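Long-range contacts in uncharacterized protein Q99UF4 (Staphylococcus aureus, PDB 3B2N), which probably acts as a DNA-binding response regulator of the LuxR family, its CheY-like receiver domain taking up a signal that adjusts transcription: residues A18-F29 / I110-N118; D36-E46 / P60-I71. One frame throughout, in Å; residues are numbered along the deposited sequence.

Contact 1: residues A18-F29 / I110-N118; sequences AMVQLIKLHGDF and IEELVETIN. With NA (sodium ion), chain B.
Ile110 pushes its branched side chain into a pocket on helix 18-26, a knob among Met19, Leu22, Ile23 and His26. This is the packing of the first and last helices on one side of the parallel sheet in the CheY-like receiver fold, with axes 9.7 Å apart at an angle of 61°. The two branches of Ile110 divide the work: CD1 reaches Leu22 CD1 at 3.7 Å, while CG2, anti to its own backbone N, lies against Leu22 CB and Ile23 CG1. A beta-branched residue suits the spot because it fills the hole in two directions at once. Deeper in, the Met19 chain bends at its last torsion (chi3 85°) and brings CE to 3.7 Å from Leu113 CD2, where the flexible thioether fits between helix and sheet; Met19 and Ile23 also rest on Ile54, and Leu113 on Ile81 and Val83.

At the outer end Glu111 lays its aliphatic part over one face of the His26 imidazole. Glu111 CG stands 3.8 Å from the centroid of the His26 ring, a CH-pi contact displaced toward the rim, with the carboxylate plane turned 30° from the ring. Val114 spreads both methyls beyond it: CG2 meets His26 CB, and CG1 comes to the edge of the Phe29 ring, 3.7 Å from CE1 and near the ring plane. Ile117 CG2 approaches CE2 of the same phenyl group obliquely. The turn between helix and strand is tied to a sodium ion through Lys24 O and Gly27 O, both backbone oxygens on the side of the segment turned from helix 110-118. A separate water bridges the two segments, accepting from Asp28 N and donating to Asn118 OD1 at 3.2 Å.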
loop_
_atom_site.group_PDB
_atom_site.type_symbol
_atom_site.label_atom_id
_atom_site.label_comp_id
_atom_site.label_asym_id
_atom_site.label_seq_id
_atom_site.Cartn_x
_atom_site.Cartn_y
_atom_site.Cartn_z
ATOM N N ALA A 18 9.478 -2.551 -9.763
ATOM C CA ALA A 18 9.156 -1.403 -10.627
ATOM C C ALA A 18 8.567 -0.253 -9.803
ATOM O O ALA A 18 8.902 0.932 -10.031
ATOM C CB ALA A 18 8.185 -1.794 -11.773
ATOM N N MET A 19 7.684 -0.575 -8.853
ATOM C CA MET A 19 7.111 0.486 -8.043
ATOM C C MET A 19 8.170 1.150 -7.136
ATOM O O MET A 19 8.138 2.341 -6.923
ATOM C CB MET A 19 5.995 -0.086 -7.145
ATOM C CG MET A 19 4.738 -0.662 -7.911
ATOM S SD MET A 19 3.566 -1.665 -6.836
ATOM C CE MET A 19 2.650 -0.312 -6.243
ATOM N N VAL A 20 9.038 0.350 -6.535
ATOM C CA VAL A 20 10.095 0.866 -5.661
ATOM C C VAL A 20 10.903 1.869 -6.449
ATOM O O VAL A 20 11.113 2.987 -5.970
ATOM C CB VAL A 20 11.017 -0.243 -5.161
ATOM C CG1 VAL A 20 12.372 0.339 -4.582
ATOM C CG2 VAL A 20 10.311 -1.176 -4.187
ATOM N N GLN A 21 11.302 1.509 -7.678
ATOM C CA GLN A 21 12.125 2.448 -8.467
ATOM C C GLN A 21 11.366 3.640 -9.015
ATOM O O GLN A 21 11.874 4.784 -8.964
ATOM C CB GLN A 21 12.896 1.731 -9.582
ATOM C CG GLN A 21 13.929 0.750 -8.978
ATOM C CD GLN A 21 14.595 -0.091 -10.050
ATOM O OE1 GLN A 21 14.050 -0.285 -11.148
ATOM N NE2 GLN A 21 15.795 -0.549 -9.761
ATOM N N LEU A 22 10.173 3.384 -9.547
ATOM C CA LEU A 22 9.448 4.465 -10.264
ATOM C C LEU A 22 8.779 5.419 -9.299
ATOM O O LEU A 22 8.744 6.616 -9.535
ATOM C CB LEU A 22 8.388 3.889 -11.206
ATOM C CG LEU A 22 8.998 3.223 -12.439
ATOM C CD1 LEU A 22 7.925 2.515 -13.228
ATOM C CD2 LEU A 22 9.672 4.303 -13.266
ATOM N N ILE A 23 8.224 4.900 -8.209
ATOM C CA ILE A 23 7.654 5.808 -7.228
ATOM C C ILE A 23 8.654 6.869 -6.716
ATOM O O ILE A 23 8.298 8.045 -6.587
ATOM C CB ILE A 23 6.970 5.060 -6.059
ATOM C CG1 ILE A 23 5.661 4.446 -6.543
ATOM C CG2 ILE A 23 6.679 6.056 -4.900
ATOM C CD1 ILE A 23 5.079 3.371 -5.498
ATOM N N LYS A 24 9.892 6.469 -6.440
ATOM C CA LYS A 24 10.922 7.403 -6.046
ATOM C C LYS A 24 11.257 8.438 -7.136
ATOM O O LYS A 24 11.598 9.573 -6.808
ATOM C CB LYS A 24 12.202 6.670 -5.643
ATOM C CG LYS A 24 12.184 6.200 -4.196
ATOM C CD LYS A 24 13.505 5.567 -3.781
ATOM C CE LYS A 24 13.884 4.381 -4.684
ATOM N NZ LYS A 24 14.924 3.552 -3.993
ATOM N N LEU A 25 11.189 8.047 -8.406
ATOM C CA LEU A 25 11.452 8.975 -9.515
ATOM C C LEU A 25 10.254 9.898 -9.847
ATOM O O LEU A 25 10.460 11.023 -10.302
ATOM C CB LEU A 25 11.874 8.220 -10.765
ATOM C CG LEU A 25 13.232 7.508 -10.698
ATOM C CD1 LEU A 25 13.423 6.614 -11.879
ATOM C CD2 LEU A 25 14.345 8.465 -10.622
ATOM N N HIS A 26 9.023 9.412 -9.638
ATOM C CA HIS A 26 7.807 10.160 -10.029
ATOM C C HIS A 26 7.359 11.152 -8.961
ATOM O O HIS A 26 6.484 11.989 -9.211
ATOM C CB HIS A 26 6.639 9.207 -10.397
ATOM C CG HIS A 26 6.687 8.720 -11.817
ATOM N ND1 HIS A 26 6.573 9.569 -12.900
ATOM C CD2 HIS A 26 6.887 7.485 -12.329
ATOM C CE1 HIS A 26 6.690 8.873 -14.023
ATOM N NE2 HIS A 26 6.862 7.597 -13.703
ATOM N N GLY A 27 7.953 11.068 -7.777
ATOM C CA GLY A 27 7.502 11.902 -6.664
ATOM C C GLY A 27 8.554 12.069 -5.603
ATOM O O GLY A 27 9.691 11.631 -5.780
ATOM N N ASP A 28 8.178 12.710 -4.497
ATOM C CA ASP A 28 9.129 13.004 -3.402
ATOM C C ASP A 28 8.982 12.019 -2.239
ATOM O O ASP A 28 8.423 12.333 -1.191
ATOM C CB ASP A 28 8.958 14.448 -2.945
ATOM C CG ASP A 28 9.336 15.428 -4.029
ATOM O OD1 ASP A 28 10.356 15.182 -4.730
ATOM O OD2 ASP A 28 8.598 16.413 -4.205
ATOM N N PHE A 29 9.496 10.818 -2.449
ATOM C CA PHE A 29 9.257 9.716 -1.544
ATOM C C PHE A 29 10.572 9.041 -1.189
ATOM O O PHE A 29 11.491 9.021 -1.990
ATOM C CB PHE A 29 8.316 8.705 -2.222
ATOM C CG PHE A 29 7.009 9.293 -2.677
ATOM C CD1 PHE A 29 6.774 9.561 -4.039
ATOM C CD2 PHE A 29 5.997 9.585 -1.757
ATOM C CE1 PHE A 29 5.538 10.125 -4.476
ATOM C CE2 PHE A 29 4.758 10.144 -2.180
ATOM C CZ PHE A 29 4.536 10.414 -3.549
ATOM N N ILE A 110 1.639 4.138 -12.594
ATOM C CA ILE A 110 2.377 4.556 -11.397
ATOM C C ILE A 110 2.307 6.102 -11.205
ATOM O O ILE A 110 2.125 6.590 -10.077
ATOM C CB ILE A 110 3.836 3.931 -11.345
ATOM C CG1 ILE A 110 3.705 2.424 -11.038
ATOM C CG2 ILE A 110 4.745 4.687 -10.298
ATOM C CD1 ILE A 110 4.993 1.592 -11.081
ATOM N N GLU A 111 2.342 6.838 -12.296
ATOM C CA GLU A 111 2.102 8.310 -12.288
ATOM C C GLU A 111 0.779 8.665 -11.617
ATOM O O GLU A 111 0.729 9.552 -10.765
ATOM C CB GLU A 111 2.009 8.887 -13.713
ATOM C CG GLU A 111 3.271 8.891 -14.508
ATOM C CD GLU A 111 3.571 7.559 -15.245
ATOM O OE1 GLU A 111 3.237 6.427 -14.756
ATOM O OE2 GLU A 111 4.173 7.668 -16.346
ATOM N N GLU A 112 -0.311 8.002 -12.026
ATOM C CA GLU A 112 -1.631 8.195 -11.352
ATOM C C GLU A 112 -1.597 7.744 -9.879
ATOM O O GLU A 112 -2.128 8.394 -8.978
ATOM C CB GLU A 112 -2.710 7.473 -12.151
ATOM C CG GLU A 112 -2.888 8.127 -13.553
ATOM C CD GLU A 112 -3.754 7.326 -14.529
ATOM O OE1 GLU A 112 -3.705 6.081 -14.531
ATOM O OE2 GLU A 112 -4.491 7.957 -15.320
ATOM N N LEU A 113 -0.910 6.641 -9.628
ATOM C CA LEU A 113 -0.788 6.193 -8.253
ATOM C C LEU A 113 -0.067 7.259 -7.401
ATOM O O LEU A 113 -0.504 7.566 -6.292
ATOM C CB LEU A 113 -0.099 4.813 -8.196
ATOM C CG LEU A 113 0.408 4.361 -6.829
ATOM C CD1 LEU A 113 -0.768 4.153 -5.947
ATOM C CD2 LEU A 113 1.271 3.101 -6.923
ATOM N N VAL A 114 1.015 7.836 -7.926
ATOM C CA VAL A 114 1.730 8.923 -7.240
ATOM C C VAL A 114 0.812 10.137 -6.996
ATOM O O VAL A 114 0.770 10.650 -5.896
ATOM C CB VAL A 114 3.073 9.326 -7.965
ATOM C CG1 VAL A 114 3.574 10.718 -7.519
ATOM C CG2 VAL A 114 4.166 8.203 -7.785
ATOM N N GLU A 115 0.056 10.560 -7.996
ATOM C CA GLU A 115 -0.930 11.635 -7.774
ATOM C C GLU A 115 -1.865 11.271 -6.626
ATOM O O GLU A 115 -2.153 12.115 -5.758
ATOM C CB GLU A 115 -1.808 11.837 -9.005
ATOM C CG GLU A 115 -1.151 12.313 -10.260
ATOM C CD GLU A 115 -2.202 12.631 -11.324
ATOM O OE1 GLU A 115 -1.965 12.334 -12.532
ATOM O OE2 GLU A 115 -3.278 13.156 -10.923
ATOM N N THR A 116 -2.334 10.011 -6.614
ATOM C CA THR A 116 -3.229 9.561 -5.565
ATOM C C THR A 116 -2.605 9.601 -4.166
ATOM O O THR A 116 -3.221 10.084 -3.221
ATOM C CB THR A 116 -3.794 8.162 -5.876
ATOM O OG1 THR A 116 -4.523 8.229 -7.124
ATOM C CG2 THR A 116 -4.693 7.727 -4.759
ATOM N N ILE A 117 -1.371 9.139 -4.044
ATOM C CA ILE A 117 -0.661 9.217 -2.785
ATOM C C ILE A 117 -0.535 10.687 -2.344
ATOM O O ILE A 117 -0.797 11.029 -1.167
ATOM C CB ILE A 117 0.730 8.618 -2.937
ATOM C CG1 ILE A 117 0.657 7.115 -3.279
ATOM C CG2 ILE A 117 1.570 8.885 -1.735
ATOM C CD1 ILE A 117 1.986 6.572 -3.806
ATOM N N ASN A 118 -0.140 11.555 -3.277
ATOM C CA ASN A 118 -0.046 12.971 -2.954
ATOM C C ASN A 118 -1.390 13.552 -2.460
ATOM O O ASN A 118 -1.397 14.270 -1.476
ATOM C CB ASN A 118 0.498 13.790 -4.132
ATOM C CG ASN A 118 1.975 13.553 -4.368
ATOM O OD1 ASN A 118 2.731 13.270 -3.440
ATOM N ND2 ASN A 118 2.392 13.671 -5.613
HETATM NA NA NA B . 11.837 11.779 -6.551
HETATM O O HOH W 1 11.023 13.028 -8.579
HETATM O O HOH W 2 4.796 13.779 -8.098
HETATM O O HOH W 3 5.563 13.794 -4.882
HETATM O O HOH W 4 12.696 10.898 -4.205
#

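Contact 2: residues D36-E46 / P60-I71; sequences DNGLDAMKLIE and PGMTGLEVLAEI
Met42 lies across the carboxylate arm of Glu70 at an oblique angle, its CG 3.6 Å from Glu70 OE1 and its sulfur near Glu70 CB. With CG anti to the backbone N (chi1 -166°) and further bends at chi2 and chi3, the methionine folds over helix 64-71 and carries CE toward Ile71 CG1. An unbranched, pliant chain suits this interface, since it can pack against both the aliphatic part of a glutamate and an isoleucine. Nearer the sheet, Ile45 meets Val67 obliquely, CD1 to CG1 at 3.8 Å, and Ile71 at about a right angle. The planes of the Glu46 and Glu70 carboxylates are turned 77° against each other, and Lys74 forms salt bridges with both, which probably offsets the repulsion between them.

Where the helices begin, backbone replaces side chain. Gly38 N donates to Pro60 O at 3.0 Å. Glycine suits this position because its bare CA lets the two backbones close to 3.0 Å, Gly38 CA to Met62 O, in a CA-H...O contact. Met62 sets its CB against Gly38 C, and farther along its SD touches Leu39 CD1 and Met42 CB. Asn37 caps its helix through OD1, which accepts from Asp40 N and weakly from Leu39 N; Thr63 and Glu66 close a capping box on the other.

The two helices run nearly side by side, 27° between their directions, on one side of the receiver-domain sheet: Ile45 rests on Ile7 and Val53, Val67 on Leu55 and Ile71 on Val53, while Ala41 and Leu44 continue the packing onto strand 29-35.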
loop_
_atom_site.group_PDB
_atom_site.type_symbol
_atom_site.label_atom_id
_atom_site.label_comp_id
_atom_site.label_asym_id
_atom_site.label_seq_id
_atom_site.Cartn_x
_atom_site.Cartn_y
_atom_site.Cartn_z
ATOM N N ASP A 36 6.856 -9.073 -0.383
ATOM C CA ASP A 36 5.745 -9.752 -1.033
ATOM C C ASP A 36 4.874 -10.461 -0.003
ATOM O O ASP A 36 3.964 -11.185 -0.347
ATOM C CB ASP A 36 6.242 -10.729 -2.089
ATOM C CG ASP A 36 7.080 -11.865 -1.509
ATOM O OD1 ASP A 36 7.378 -12.812 -2.264
ATOM O OD2 ASP A 36 7.447 -11.833 -0.329
ATOM N N ASN A 37 5.122 -10.218 1.259
ATOM C CA ASN A 37 4.409 -10.968 2.319
ATOM C C ASN A 37 3.743 -10.027 3.310
ATOM O O ASN A 37 4.400 -9.141 3.893
ATOM C CB ASN A 37 5.388 -11.918 3.028
ATOM C CG ASN A 37 4.716 -12.781 4.076
ATOM O OD1 ASN A 37 4.228 -12.291 5.094
ATOM N ND2 ASN A 37 4.724 -14.077 3.850
ATOM N N GLY A 38 2.438 -10.201 3.527
ATOM C CA GLY A 38 1.701 -9.244 4.375
ATOM C C GLY A 38 2.070 -9.290 5.861
ATOM O O GLY A 38 1.996 -8.274 6.563
ATOM N N LEU A 39 2.441 -10.473 6.358
ATOM C CA LEU A 39 2.926 -10.561 7.726
ATOM C C LEU A 39 4.253 -9.812 7.893
ATOM O O LEU A 39 4.467 -9.070 8.882
ATOM C CB LEU A 39 3.135 -12.015 8.120
ATOM C CG LEU A 39 3.528 -12.319 9.557
ATOM C CD1 LEU A 39 2.625 -11.635 10.592
ATOM C CD2 LEU A 39 3.512 -13.847 9.748
ATOM N N ASP A 40 5.149 -10.064 6.950
ATOM C CA ASP A 40 6.396 -9.307 6.830
ATOM C C ASP A 40 6.149 -7.790 6.812
ATOM O O ASP A 40 6.717 -7.065 7.631
ATOM C CB ASP A 40 7.154 -9.755 5.567
ATOM C CG ASP A 40 8.582 -9.241 5.531
ATOM O OD1 ASP A 40 9.108 -8.979 6.622
ATOM O OD2 ASP A 40 9.174 -9.079 4.420
ATOM N N ALA A 41 5.277 -7.331 5.900
ATOM C CA ALA A 41 4.875 -5.923 5.828
ATOM C C ALA A 41 4.413 -5.386 7.196
ATOM O O ALA A 41 4.844 -4.329 7.611
ATOM C CB ALA A 41 3.761 -5.719 4.783
ATOM N N MET A 42 3.535 -6.107 7.881
ATOM C CA MET A 42 2.993 -5.636 9.163
ATOM C C MET A 42 4.111 -5.403 10.172
ATOM O O MET A 42 4.095 -4.403 10.870
ATOM C CB MET A 42 1.943 -6.611 9.714
ATOM C CG MET A 42 1.028 -6.084 10.884
ATOM S SD MET A 42 0.032 -4.603 10.473
ATOM C CE MET A 42 0.773 -3.367 11.548
ATOM N N LYS A 43 5.095 -6.318 10.206
ATOM C CA LYS A 43 6.251 -6.172 11.070
ATOM C C LYS A 43 7.116 -4.974 10.659
ATOM O O LYS A 43 7.492 -4.170 11.500
ATOM C CB LYS A 43 7.100 -7.467 11.142
ATOM C CG LYS A 43 6.401 -8.778 11.619
ATOM C CD LYS A 43 5.291 -8.630 12.697
ATOM C CE LYS A 43 5.770 -8.104 14.084
ATOM N NZ LYS A 43 6.216 -9.147 15.092
ATOM N N LEU A 44 7.419 -4.853 9.371
ATOM C CA LEU A 44 8.151 -3.689 8.850
ATOM C C LEU A 44 7.429 -2.375 9.196
ATOM O O LEU A 44 8.042 -1.424 9.659
ATOM C CB LEU A 44 8.347 -3.814 7.335
ATOM C CG LEU A 44 9.281 -4.948 6.932
ATOM C CD1 LEU A 44 9.015 -5.418 5.520
ATOM C CD2 LEU A 44 10.717 -4.499 7.095
ATOM N N ILE A 45 6.128 -2.338 8.975
ATOM C CA ILE A 45 5.323 -1.164 9.312
ATOM C C ILE A 45 5.468 -0.755 10.791
ATOM O O ILE A 45 5.708 0.413 11.096
ATOM C CB ILE A 45 3.838 -1.400 8.903
ATOM C CG1 ILE A 45 3.706 -1.462 7.372
ATOM C CG2 ILE A 45 2.875 -0.336 9.465
ATOM C CD1 ILE A 45 2.382 -2.091 6.905
ATOM N N GLU A 46 5.346 -1.710 11.709
ATOM C CA GLU A 46 5.515 -1.396 13.138
ATOM C C GLU A 46 6.958 -0.993 13.475
ATOM O O GLU A 46 7.179 -0.080 14.261
ATOM C CB GLU A 46 5.052 -2.552 14.034
ATOM C CG GLU A 46 3.570 -2.795 13.961
ATOM C CD GLU A 46 3.149 -4.106 14.604
ATOM O OE1 GLU A 46 2.040 -4.131 15.195
ATOM O OE2 GLU A 46 3.919 -5.105 14.524
ATOM N N PRO A 60 0.728 -13.772 0.636
ATOM C CA PRO A 60 0.854 -14.796 1.693
ATOM C C PRO A 60 1.014 -14.130 3.066
ATOM O O PRO A 60 1.333 -12.946 3.113
ATOM C CB PRO A 60 2.123 -15.579 1.279
ATOM C CG PRO A 60 2.911 -14.618 0.339
ATOM C CD PRO A 60 1.866 -13.750 -0.310
ATOM N N GLY A 61 0.771 -14.857 4.159
ATOM C CA GLY A 61 0.984 -14.324 5.512
ATOM C C GLY A 61 -0.223 -13.533 6.014
ATOM O O GLY A 61 -0.925 -13.990 6.913
ATOM N N MET A 62 -0.445 -12.360 5.424
ATOM C CA MET A 62 -1.609 -11.509 5.673
ATOM C C MET A 62 -1.931 -10.838 4.342
ATOM O O MET A 62 -1.019 -10.410 3.642
ATOM C CB MET A 62 -1.278 -10.406 6.713
ATOM C CG MET A 62 -1.230 -10.910 8.213
ATOM S SD MET A 62 -0.682 -9.616 9.405
ATOM C CE MET A 62 -2.177 -8.638 9.529
ATOM N N THR A 63 -3.217 -10.759 3.983
ATOM C CA THR A 63 -3.655 -10.023 2.814
ATOM C C THR A 63 -3.506 -8.571 3.165
ATOM O O THR A 63 -3.369 -8.216 4.359
ATOM C CB THR A 63 -5.151 -10.283 2.500
ATOM O OG1 THR A 63 -5.950 -9.719 3.547
ATOM C CG2 THR A 63 -5.460 -11.859 2.344
ATOM N N GLY A 64 -3.529 -7.716 2.147
ATOM C CA GLY A 64 -3.484 -6.265 2.350
ATOM C C GLY A 64 -4.649 -5.757 3.187
ATOM O O GLY A 64 -4.509 -4.791 3.980
ATOM N N LEU A 65 -5.800 -6.414 3.037
ATOM C CA LEU A 65 -6.988 -6.059 3.801
ATOM C C LEU A 65 -6.857 -6.392 5.291
ATOM O O LEU A 65 -7.294 -5.610 6.132
ATOM C CB LEU A 65 -8.240 -6.721 3.194
ATOM C CG LEU A 65 -8.727 -6.328 1.770
ATOM C CD1 LEU A 65 -9.815 -7.328 1.233
ATOM C CD2 LEU A 65 -9.234 -4.860 1.707
ATOM N N GLU A 66 -6.292 -7.551 5.622
ATOM C CA GLU A 66 -5.923 -7.853 7.016
ATOM C C GLU A 66 -4.851 -6.887 7.590
ATOM O O GLU A 66 -4.900 -6.512 8.745
ATOM C CB GLU A 66 -5.435 -9.291 7.121
ATOM C CG GLU A 66 -6.524 -10.288 6.799
ATOM C CD GLU A 66 -6.013 -11.696 6.611
ATOM O OE1 GLU A 66 -4.950 -11.935 5.974
ATOM O OE2 GLU A 66 -6.716 -12.600 7.105
ATOM N N VAL A 67 -3.866 -6.518 6.784
ATOM C CA VAL A 67 -2.875 -5.527 7.220
ATOM C C VAL A 67 -3.587 -4.167 7.470
ATOM O O VAL A 67 -3.386 -3.546 8.497
ATOM C CB VAL A 67 -1.740 -5.361 6.189
ATOM C CG1 VAL A 67 -0.788 -4.190 6.564
ATOM C CG2 VAL A 67 -0.922 -6.683 6.045
ATOM N N LEU A 68 -4.414 -3.716 6.527
ATOM C CA LEU A 68 -5.190 -2.482 6.713
ATOM C C LEU A 68 -6.012 -2.566 7.995
ATOM O O LEU A 68 -5.977 -1.644 8.825
ATOM C CB LEU A 68 -6.109 -2.236 5.493
ATOM C CG LEU A 68 -7.301 -1.265 5.672
ATOM C CD1 LEU A 68 -6.791 0.159 5.917
ATOM C CD2 LEU A 68 -8.149 -1.282 4.424
ATOM N N ALA A 69 -6.725 -3.673 8.187
ATOM C CA ALA A 69 -7.533 -3.811 9.397
ATOM C C ALA A 69 -6.691 -3.666 10.655
ATOM O O ALA A 69 -7.126 -3.030 11.619
ATOM C CB ALA A 69 -8.339 -5.130 9.419
ATOM N N GLU A 70 -5.477 -4.234 10.649
ATOM C CA GLU A 70 -4.670 -4.197 11.877
ATOM C C GLU A 70 -4.123 -2.807 12.147
ATOM O O GLU A 70 -4.056 -2.379 13.300
ATOM C CB GLU A 70 -3.516 -5.208 11.844
ATOM C CG GLU A 70 -2.946 -5.478 13.220
ATOM C CD GLU A 70 -1.850 -6.510 13.193
ATOM O OE1 GLU A 70 -1.951 -7.474 12.393
ATOM O OE2 GLU A 70 -0.881 -6.365 13.977
ATOM N N ILE A 71 -3.712 -2.108 11.088
ATOM C CA ILE A 71 -3.243 -0.706 11.214
ATOM C C ILE A 71 -4.360 0.157 11.824
ATOM O O ILE A 71 -4.097 1.065 12.661
ATOM C CB ILE A 71 -2.845 -0.161 9.816
ATOM C CG1 ILE A 71 -1.605 -0.878 9.315
ATOM C CG2 ILE A 71 -2.561 1.385 9.814
ATOM C CD1 ILE A 71 -1.342 -0.616 7.829
#

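How the contacts relate
Contacts 1 and 2 each pair two helices of a single receiver domain, and they lie on the two opposite faces of its sheet. Contact 1 joins the first and last helices, whereas contact 2 joins consecutive helices and is nested in the loop that contact 1 closes. Their centres are 21 Å apart and their nearest atoms about 9 Å apart, so they do not touch. Strand 52-55 links them, offering Ile54 to contact 1, and Val53 and Leu55 to contact 2. Sodium belongs to contact 1 alone, bound at the turn after helix 18-26. The loop ends of contact 2 lie at the C-terminal edge of the sheet, where receiver domains typically carry the phosphoacceptor aspartate.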